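Local coordinates for protein teicoplanin pseudoaglycone deacetylases Orf2 (Actinoplanes teichomyceticus, PDB 3DFF) that probably hydrolyses the acetamide of a teicoplanin pseudoaglycone sugar in a zinc-dependent reaction during lipoglycopeptide antibiotic biosynthesis, at residues Y41-G46 / G134-D139; T61-A66 / D97-K102; Y190-S195 / F244-E249. One frame throughout, in Å; residues are numbered along the deposited sequence.

Contact 1 (Y41-G46 / G134-D139); sequences YTVFAG and GEVADD
The phenol ring of Tyr-41 turns its OH toward CB of Asp-139, with a water in the ring plane at its edge, while the neighbouring Phe-44 ring has CG1 of Val-43 on one face, 3.6 Å above the plane and toward the rim. The joint packs a helix against one strand of a Rossmann-like α/β sheet, with the strand order 3-2-1-4-5 of that fold: the C-terminal end of strand 37-42 and the residues just after it meet helix 126-147.

The polar half of the joint is indirect. Tyr-41 OH comes no nearer than 3.8 Å to Asp-139 CB, the two side chains crossing at about a right angle with ring and carboxylate planes 47° apart. What spans them is the water, 2.6 Å from Tyr-41 OH, which donates to Asp-139 OD2 over 2.7 Å. It shares this acceptor with Arg-94, whose NE pairs with OD2 while its NH2 pairs with Glu-135, so the carboxylate is probably held as an anion. With CG anti to the backbone N (chi1 165°), Tyr-41 leans out to touch Ile-140 and Ile-143 of the helix.

The apolar half lies beside it, where Val-43 and Val-136 cross at about a right angle. Thr-167 and Ala-170 of helix 162-178 touch Val-43 and Val-136 respectively, and Phe-95 of a loop touches Val-43. Both valines set CG1 anti to the backbone N, and Val-43 CG1 approaches Val-136 CG1 to 3.6 Å. The second methyl, Val-136 CG2, lies 3.9 Å from Val-43 CG1.

Contact 2 (T61-A66 / D97-K102); sequences TIWGLA and DSIYRK
The phenol oxygen of Tyr-100 hydrogen-bonds to NE2 of His-60 in helix 54-62, and it lies at the edge of the indole of Trp-63, just beyond the helix, in the ring plane and 3.9 Å from CZ3. The histidine thus supplies the polar partner and the indole a carbon neighbour, an arrangement that places the hydroxyl without any direct bond between 61-66 and 97-102.

Beside this oxygen, Ile-99 completes the contact with carbon alone. Its CD1 comes from the opposite direction to Trp-63 and stops 3.8 Å from CH2, approaching the ring obliquely. The branch gets there because CG1 stands between the backbone N and the carbonyl carbon (chi1 58°), and that same CG1 lies over the centre of the Tyr-100 ring, 3.8 Å above its plane. Isoleucine and tyrosine therefore present themselves to the indole as one packed pair, and Ala-56 of helix 54-62 touches both.

Each segment is shaped by its own turn. The Schellman motif at Gly-64, whose phi is positive, ends the helix just where Trp-63 leaves helical geometry. In the other segment Asp-97 makes an Asx turn: its OD1 accepts from Ile-99 N at 2.9 Å, through its anti lone pair and nearly straight at 170°. Asp-97 has been seen as a zinc ligand in this protein, although that metal is absent from this chain, so the turn ties a metal-binding carboxylate to the backbone of Ile-99, whose side chain packs on the indole.

Ser-98 OG bonds a tetraethylene glycol, probably from the crystallisation liquor, and the glycol also approaches Ile-99. The chemistry suggests a mainly apolar wall with one hydrogen-bonded hydroxyl, consistent with a pocket where the glycol lies near the metal centre.

Contact 3 (Y190-S195 / F244-E249); sequences YAVFKS and FDRLDE
Flat-group contact comes first: the guanidinium of Arg-246 sends NH1 to the rim of the Phe-193 ring, 3.5 Å from CZ and 4.0 Å from CE2, lying near the ring plane. The side chains cross at about a right angle, and the planes of ring and guanidinium are 40° apart. Since the nitrogen sits at the edge and not above a face, this is a touch of a cation with the ring perimeter, and the geometry of a cation-pi pair is not met.

Apolar and van der Waals contacts form the second group. Val-192 faces helix 243-254 with CG2 4.2 Å from the carbonyl O of Arg-246, and its CG1 lies loosely near CD of the same arginine, 4.4 Å away. Val-192 CB also lies over one face of the Phe-193 ring, offset toward the rim. The two neighbours thereby offer a single apolar flank to one side chain of the helix.

Hydrogen bonding, the third kind, is supplied from elsewhere. Arg-246 NE bonds to OD1 of Asn-242, and NH2 bonds to the carbonyl O of Leu-236; with the chain bent at chi3 (-80°), the guanidinium is turned onto these partners. Within 190-195 the backbone bond from Phe-193 N to Tyr-190 O, 3.0 Å, folds the loop into a turn.

The contact joins the loop between strands 182-185 and 204-211 to helix 243-254 at the surface. The side chain of Val-192 lies about 4 Å from that of His-250 and about 7 Å from that of Glu-186, both seen as ligands of a further zinc that is not bound to this chain. The chemistry implies an arginine oriented by its own neighbours that touches Val-192 only loosely, while its charge probably gains little from the edge of Phe-193.

Contacts 1 and 2 adjoin directly: 61-66 and 97-102 are nested in the chain between 41-46 and 134-139, the centres lie 18 Å apart, and Phe-44 CE1 comes to 3.4 Å from Arg-101 NH1. That arginine forms a salt bridge with Asp-163, which has been seen to bind a second zinc not present on this chain. The bound zinc, held by His-16, Asp-19 and His-164, is about 10 Å from the Val-43 side chain and about 9 Å from that of Trp-63. Contact 3 stands apart, its centre 27 Å from contact 1 and 24 Å from contact 2, yet the Phe-193 side chain is still only about 12 Å from the zinc.

Contact 1 (Y41-G46 / G134-D139)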
loop_
_atom_site.group_PDB
_atom_site.type_symbol
_atom_site.label_atom_id
_atom_site.label_comp_id
_atom_site.label_asym_id
_atom_site.label_seq_id
_atom_site.Cartn_x
_atom_site.Cartn_y
_atom_site.Cartn_z
ATOM N N TYR A 41 -4.540 8.137 -2.304
ATOM C CA TYR A 41 -4.704 8.429 -0.877
ATOM C C TYR A 41 -3.930 7.396 -0.091
ATOM O O TYR A 41 -4.171 6.201 -0.258
ATOM C CB TYR A 41 -6.190 8.358 -0.517
ATOM C CG TYR A 41 -6.513 8.275 0.968
ATOM C CD1 TYR A 41 -6.144 9.307 1.843
ATOM C CD2 TYR A 41 -7.186 7.174 1.490
ATOM C CE1 TYR A 41 -6.440 9.235 3.201
ATOM C CE2 TYR A 41 -7.492 7.080 2.860
ATOM C CZ TYR A 41 -7.111 8.125 3.712
ATOM O OH TYR A 41 -7.403 8.055 5.056
ATOM N N THR A 42 -3.017 7.849 0.768
ATOM C CA THR A 42 -2.288 6.924 1.633
ATOM C C THR A 42 -2.862 7.003 3.045
ATOM O O THR A 42 -2.898 8.070 3.648
ATOM C CB THR A 42 -0.795 7.238 1.645
ATOM O OG1 THR A 42 -0.276 7.143 0.304
ATOM C CG2 THR A 42 -0.037 6.245 2.563
ATOM N N VAL A 43 -3.308 5.857 3.545
ATOM C CA VAL A 43 -3.933 5.708 4.863
ATOM C C VAL A 43 -2.953 5.994 6.006
ATOM O O VAL A 43 -3.209 6.853 6.850
ATOM C CB VAL A 43 -4.535 4.296 5.021
ATOM C CG1 VAL A 43 -5.195 4.095 6.400
ATOM C CG2 VAL A 43 -5.546 4.043 3.905
ATOM N N PHE A 44 -1.835 5.268 6.036
ATOM C CA PHE A 44 -0.916 5.333 7.178
ATOM C C PHE A 44 0.195 6.347 6.952
ATOM O O PHE A 44 1.384 6.039 7.019
ATOM C CB PHE A 44 -0.429 3.918 7.553
ATOM C CG PHE A 44 -1.533 3.054 8.073
ATOM C CD1 PHE A 44 -1.980 3.195 9.391
ATOM C CD2 PHE A 44 -2.187 2.150 7.232
ATOM C CE1 PHE A 44 -3.052 2.420 9.894
ATOM C CE2 PHE A 44 -3.266 1.368 7.725
ATOM C CZ PHE A 44 -3.706 1.521 9.064
ATOM N N ALA A 45 -0.217 7.577 6.669
ATOM C CA ALA A 45 0.704 8.693 6.432
ATOM C C ALA A 45 0.614 9.711 7.571
ATOM O O ALA A 45 1.094 10.822 7.424
ATOM C CB ALA A 45 0.379 9.363 5.082
ATOM N N GLY A 46 0.037 9.297 8.699
ATOM C CA GLY A 46 -0.212 10.204 9.832
ATOM C C GLY A 46 1.074 10.687 10.463
ATOM O O GLY A 46 2.024 9.912 10.640
ATOM N N GLY A 134 -12.615 0.420 11.435
ATOM C CA GLY A 134 -13.802 1.285 11.397
ATOM C C GLY A 134 -13.462 2.742 11.136
ATOM O O GLY A 134 -14.108 3.411 10.321
ATOM N N GLU A 135 -12.440 3.247 11.821
ATOM C CA GLU A 135 -11.996 4.617 11.615
ATOM C C GLU A 135 -11.487 4.836 10.202
ATOM O O GLU A 135 -11.799 5.842 9.582
ATOM C CB GLU A 135 -10.908 4.988 12.618
ATOM C CG GLU A 135 -11.398 5.027 14.066
ATOM C CD GLU A 135 -12.039 6.338 14.450
ATOM O OE1 GLU A 135 -11.903 7.328 13.694
ATOM O OE2 GLU A 135 -12.675 6.384 15.527
ATOM N N VAL A 136 -10.684 3.901 9.692
ATOM C CA VAL A 136 -10.173 4.048 8.341
ATOM C C VAL A 136 -11.334 4.036 7.346
ATOM O O VAL A 136 -11.334 4.822 6.392
ATOM C CB VAL A 136 -9.155 2.943 8.001
ATOM C CG1 VAL A 136 -8.662 3.088 6.561
ATOM C CG2 VAL A 136 -7.959 3.029 8.961
ATOM N N ALA A 137 -12.289 3.132 7.564
ATOM C CA ALA A 137 -13.476 3.036 6.711
ATOM C C ALA A 137 -14.247 4.365 6.698
ATOM O O ALA A 137 -14.718 4.792 5.650
ATOM C CB ALA A 137 -14.357 1.910 7.165
ATOM N N ASP A 138 -14.339 5.018 7.859
ATOM C CA ASP A 138 -15.004 6.332 7.959
ATOM C C ASP A 138 -14.329 7.336 7.037
ATOM O O ASP A 138 -14.991 8.047 6.264
ATOM C CB ASP A 138 -14.969 6.876 9.397
ATOM C CG ASP A 138 -15.904 6.145 10.349
ATOM O OD1 ASP A 138 -16.678 5.262 9.918
ATOM O OD2 ASP A 138 -15.868 6.464 11.567
ATOM N N ASP A 139 -13.001 7.428 7.137
ATOM C CA ASP A 139 -12.231 8.354 6.319
ATOM C C ASP A 139 -12.342 8.047 4.824
ATOM O O ASP A 139 -12.459 8.959 4.005
ATOM C CB ASP A 139 -10.764 8.382 6.768
ATOM C CG ASP A 139 -10.562 9.220 8.014
ATOM O OD1 ASP A 139 -11.530 9.409 8.771
ATOM O OD2 ASP A 139 -9.442 9.706 8.218
HETATM O O HOH W 1 -7.116 9.985 6.826
#

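Contact 2 (T61-A66 / D97-K102)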
loop_
_atom_site.group_PDB
_atom_site.type_symbol
_atom_site.label_atom_id
_atom_site.label_comp_id
_atom_site.label_asym_id
_atom_site.label_seq_id
_atom_site.Cartn_x
_atom_site.Cartn_y
_atom_site.Cartn_z
ATOM N N THR A 61 16.745 4.323 11.067
ATOM C CA THR A 61 18.133 4.071 10.690
ATOM C C THR A 61 18.244 3.281 9.382
ATOM O O THR A 61 19.078 3.608 8.526
ATOM C CB THR A 61 18.883 3.365 11.842
ATOM O OG1 THR A 61 18.953 4.268 12.964
ATOM C CG2 THR A 61 20.294 2.975 11.407
ATOM N N ILE A 62 17.384 2.273 9.210
ATOM C CA ILE A 62 17.354 1.461 7.994
ATOM C C ILE A 62 16.944 2.332 6.793
ATOM O O ILE A 62 17.409 2.117 5.657
ATOM C CB ILE A 62 16.415 0.244 8.188
ATOM C CG1 ILE A 62 17.112 -0.786 9.091
ATOM C CG2 ILE A 62 16.004 -0.376 6.854
ATOM C CD1 ILE A 62 16.166 -1.842 9.650
ATOM N N TRP A 63 16.119 3.341 7.065
ATOM C CA TRP A 63 15.640 4.276 6.044
ATOM C C TRP A 63 16.623 5.412 5.767
ATOM O O TRP A 63 16.310 6.337 5.013
ATOM C CB TRP A 63 14.295 4.870 6.469
ATOM C CG TRP A 63 13.184 3.870 6.508
ATOM C CD1 TRP A 63 13.124 2.672 5.854
ATOM C CD2 TRP A 63 11.940 4.014 7.201
ATOM N NE1 TRP A 63 11.926 2.052 6.116
ATOM C CE2 TRP A 63 11.179 2.859 6.938
ATOM C CE3 TRP A 63 11.396 5.018 8.014
ATOM C CZ2 TRP A 63 9.901 2.673 7.465
ATOM C CZ3 TRP A 63 10.143 4.834 8.542
ATOM C CH2 TRP A 63 9.404 3.661 8.273
ATOM N N GLY A 64 17.806 5.342 6.374
ATOM C CA GLY A 64 18.834 6.361 6.136
ATOM C C GLY A 64 18.624 7.674 6.853
ATOM O O GLY A 64 19.135 8.719 6.414
ATOM N N LEU A 65 17.891 7.626 7.964
ATOM C CA LEU A 65 17.596 8.781 8.785
ATOM C C LEU A 65 18.210 8.607 10.160
ATOM O O LEU A 65 18.616 7.513 10.534
ATOM C CB LEU A 65 16.081 8.974 8.921
ATOM C CG LEU A 65 15.305 9.122 7.606
ATOM C CD1 LEU A 65 13.804 9.176 7.860
ATOM C CD2 LEU A 65 15.790 10.355 6.842
ATOM N N ALA A 66 18.281 9.692 10.904
ATOM C CA ALA A 66 18.649 9.633 12.303
ATOM C C ALA A 66 17.462 9.042 13.085
ATOM O O ALA A 66 16.316 9.153 12.628
ATOM C CB ALA A 66 18.970 11.014 12.792
ATOM N N ASP A 97 1.406 4.727 11.142
ATOM C CA ASP A 97 2.043 3.466 10.783
ATOM C C ASP A 97 2.157 2.560 12.018
ATOM O O ASP A 97 2.351 3.049 13.120
ATOM C CB ASP A 97 3.437 3.712 10.229
ATOM C CG ASP A 97 4.050 2.439 9.672
ATOM O OD1 ASP A 97 4.418 1.524 10.450
ATOM O OD2 ASP A 97 4.107 2.322 8.456
ATOM N N SER A 98 2.078 1.252 11.808
ATOM C CA SER A 98 2.205 0.267 12.900
ATOM C C SER A 98 3.394 0.529 13.820
ATOM O O SER A 98 3.283 0.254 15.013
ATOM C CB SER A 98 2.282 -1.153 12.346
ATOM O OG SER A 98 3.392 -1.282 11.475
ATOM N N ILE A 99 4.508 1.067 13.308
ATOM C CA ILE A 99 5.673 1.301 14.189
ATOM C C ILE A 99 5.493 2.457 15.164
ATOM O O ILE A 99 6.322 2.658 16.066
ATOM C CB ILE A 99 7.003 1.466 13.419
ATOM C CG1 ILE A 99 6.922 2.640 12.417
ATOM C CG2 ILE A 99 7.377 0.170 12.748
ATOM C CD1 ILE A 99 8.322 3.046 11.839
ATOM N N TYR A 100 4.420 3.225 14.996
ATOM C CA TYR A 100 4.197 4.367 15.866
ATOM C C TYR A 100 2.999 4.179 16.783
ATOM O O TYR A 100 2.778 5.028 17.654
ATOM C CB TYR A 100 3.994 5.663 15.058
ATOM C CG TYR A 100 5.107 5.967 14.076
ATOM C CD1 TYR A 100 6.455 6.090 14.507
ATOM C CD2 TYR A 100 4.832 6.127 12.718
ATOM C CE1 TYR A 100 7.470 6.373 13.606
ATOM C CE2 TYR A 100 5.861 6.412 11.803
ATOM C CZ TYR A 100 7.167 6.527 12.256
ATOM O OH TYR A 100 8.173 6.787 11.337
ATOM N N ARG A 101 2.222 3.113 16.566
ATOM C CA ARG A 101 0.974 2.951 17.317
ATOM C C ARG A 101 1.219 2.334 18.689
ATOM O O ARG A 101 2.170 1.586 18.888
ATOM C CB ARG A 101 -0.053 2.110 16.549
ATOM C CG ARG A 101 -0.529 2.779 15.246
ATOM C CD ARG A 101 -1.920 2.262 14.829
ATOM N NE ARG A 101 -2.006 0.829 14.536
ATOM C CZ ARG A 101 -1.665 0.286 13.370
ATOM N NH1 ARG A 101 -1.151 1.038 12.411
ATOM N NH2 ARG A 101 -1.801 -1.009 13.168
ATOM N N LYS A 102 0.324 2.655 19.626
ATOM C CA LYS A 102 0.318 2.061 20.957
ATOM C C LYS A 102 -0.920 1.197 21.195
ATOM O O LYS A 102 -1.955 1.389 20.539
ATOM C CB LYS A 102 0.356 3.144 22.012
ATOM C CG LYS A 102 1.726 3.779 22.150
ATOM C CD LYS A 102 1.729 4.791 23.265
ATOM C CE LYS A 102 3.103 5.390 23.464
ATOM N NZ LYS A 102 3.065 6.418 24.539
#

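Contact 3 (Y190-S195 / F244-E249)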
loop_
_atom_site.group_PDB
_atom_site.type_symbol
_atom_site.label_atom_id
_atom_site.label_comp_id
_atom_site.label_asym_id
_atom_site.label_seq_id
_atom_site.Cartn_x
_atom_site.Cartn_y
_atom_site.Cartn_z
ATOM N N TYR A 190 6.160 -7.892 -2.243
ATOM C CA TYR A 190 5.716 -9.002 -1.372
ATOM C C TYR A 190 5.375 -10.268 -2.135
ATOM O O TYR A 190 5.677 -11.380 -1.704
ATOM C CB TYR A 190 4.439 -8.622 -0.629
ATOM C CG TYR A 190 4.586 -7.709 0.556
ATOM C CD1 TYR A 190 5.004 -8.202 1.793
ATOM C CD2 TYR A 190 4.245 -6.356 0.459
ATOM C CE1 TYR A 190 5.102 -7.365 2.901
ATOM C CE2 TYR A 190 4.334 -5.509 1.565
ATOM C CZ TYR A 190 4.757 -6.024 2.778
ATOM O OH TYR A 190 4.843 -5.195 3.867
ATOM N N ALA A 191 4.702 -10.097 -3.265
ATOM C CA ALA A 191 4.175 -11.242 -4.014
ATOM C C ALA A 191 5.287 -12.104 -4.609
ATOM O O ALA A 191 5.041 -13.237 -5.037
ATOM C CB ALA A 191 3.230 -10.779 -5.085
ATOM N N VAL A 192 6.498 -11.568 -4.656
ATOM C CA VAL A 192 7.642 -12.321 -5.188
ATOM C C VAL A 192 8.042 -13.402 -4.172
ATOM O O VAL A 192 8.638 -14.429 -4.535
ATOM C CB VAL A 192 8.830 -11.363 -5.556
ATOM C CG1 VAL A 192 10.091 -12.137 -5.988
ATOM C CG2 VAL A 192 8.417 -10.407 -6.663
ATOM N N PHE A 193 7.677 -13.188 -2.912
ATOM C CA PHE A 193 8.060 -14.087 -1.815
ATOM C C PHE A 193 6.914 -14.802 -1.114
ATOM O O PHE A 193 7.163 -15.530 -0.150
ATOM C CB PHE A 193 8.829 -13.332 -0.728
ATOM C CG PHE A 193 9.887 -12.445 -1.243
ATOM C CD1 PHE A 193 11.125 -12.964 -1.625
ATOM C CD2 PHE A 193 9.669 -11.082 -1.338
ATOM C CE1 PHE A 193 12.128 -12.131 -2.111
ATOM C CE2 PHE A 193 10.657 -10.242 -1.820
ATOM C CZ PHE A 193 11.896 -10.767 -2.209
ATOM N N LYS A 194 5.675 -14.586 -1.563
ATOM C CA LYS A 194 4.492 -15.180 -0.910
ATOM C C LYS A 194 3.582 -15.908 -1.892
ATOM O O LYS A 194 3.614 -15.630 -3.095
ATOM C CB LYS A 194 3.704 -14.108 -0.151
ATOM C CG LYS A 194 4.509 -13.333 0.870
ATOM C CD LYS A 194 4.807 -14.171 2.109
ATOM C CE LYS A 194 5.750 -13.450 3.046
ATOM N NZ LYS A 194 5.894 -14.227 4.315
ATOM N N SER A 195 2.762 -16.835 -1.388
ATOM C CA SER A 195 1.955 -17.709 -2.258
ATOM C C SER A 195 0.983 -16.935 -3.141
ATOM O O SER A 195 0.719 -17.333 -4.291
ATOM C CB SER A 195 1.185 -18.753 -1.443
ATOM O OG SER A 195 0.127 -18.154 -0.710
ATOM N N PHE A 244 14.347 -4.117 -9.331
ATOM C CA PHE A 244 13.739 -3.957 -10.649
ATOM C C PHE A 244 13.838 -5.242 -11.470
ATOM O O PHE A 244 12.909 -5.584 -12.203
ATOM C CB PHE A 244 14.282 -2.724 -11.373
ATOM C CG PHE A 244 13.937 -1.430 -10.672
ATOM C CD1 PHE A 244 12.624 -1.167 -10.301
ATOM C CD2 PHE A 244 14.921 -0.506 -10.346
ATOM C CE1 PHE A 244 12.282 0.005 -9.639
ATOM C CE2 PHE A 244 14.587 0.681 -9.684
ATOM C CZ PHE A 244 13.256 0.927 -9.328
ATOM N N ASP A 245 14.938 -5.976 -11.309
ATOM C CA ASP A 245 15.052 -7.296 -11.950
ATOM C C ASP A 245 13.966 -8.262 -11.470
ATOM O O ASP A 245 13.360 -8.979 -12.268
ATOM C CB ASP A 245 16.439 -7.896 -11.710
ATOM C CG ASP A 245 17.502 -7.236 -12.545
ATOM O OD1 ASP A 245 17.166 -6.383 -13.400
ATOM O OD2 ASP A 245 18.685 -7.578 -12.356
ATOM N N ARG A 246 13.728 -8.274 -10.162
ATOM C CA ARG A 246 12.716 -9.146 -9.580
ATOM C C ARG A 246 11.325 -8.735 -10.007
ATOM O O ARG A 246 10.491 -9.584 -10.280
ATOM C CB ARG A 246 12.839 -9.163 -8.057
ATOM C CG ARG A 246 13.924 -10.113 -7.566
ATOM C CD ARG A 246 13.974 -10.143 -6.069
ATOM N NE ARG A 246 14.696 -8.985 -5.552
ATOM C CZ ARG A 246 14.179 -8.064 -4.745
ATOM N NH1 ARG A 246 12.923 -8.165 -4.334
ATOM N NH2 ARG A 246 14.929 -7.054 -4.334
ATOM N N LEU A 247 11.086 -7.428 -10.093
ATOM C CA LEU A 247 9.799 -6.940 -10.605
ATOM C C LEU A 247 9.592 -7.291 -12.083
ATOM O O LEU A 247 8.506 -7.695 -12.477
ATOM C CB LEU A 247 9.668 -5.431 -10.380
ATOM C CG LEU A 247 9.639 -4.962 -8.917
ATOM C CD1 LEU A 247 9.414 -3.453 -8.898
ATOM C CD2 LEU A 247 8.574 -5.663 -8.081
ATOM N N ASP A 248 10.648 -7.150 -12.881
ATOM C CA ASP A 248 10.589 -7.497 -14.307
ATOM C C ASP A 248 10.322 -8.995 -14.500
ATOM O O ASP A 248 9.519 -9.371 -15.351
ATOM C CB ASP A 248 11.902 -7.118 -14.988
ATOM C CG ASP A 248 11.957 -5.648 -15.409
ATOM O OD1 ASP A 248 10.895 -5.001 -15.544
ATOM O OD2 ASP A 248 13.083 -5.149 -15.638
ATOM N N GLU A 249 11.000 -9.821 -13.705
ATOM C CA GLU A 249 10.867 -11.273 -13.790
ATOM C C GLU A 249 9.473 -11.712 -13.364
ATOM O O GLU A 249 8.872 -12.600 -13.969
ATOM C CB GLU A 249 11.934 -11.964 -12.938
ATOM C CG GLU A 249 11.879 -13.520 -12.927
ATOM C CD GLU A 249 11.830 -14.169 -14.327
ATOM O OE1 GLU A 249 12.191 -13.510 -15.331
ATOM O OE2 GLU A 249 11.430 -15.354 -14.419
#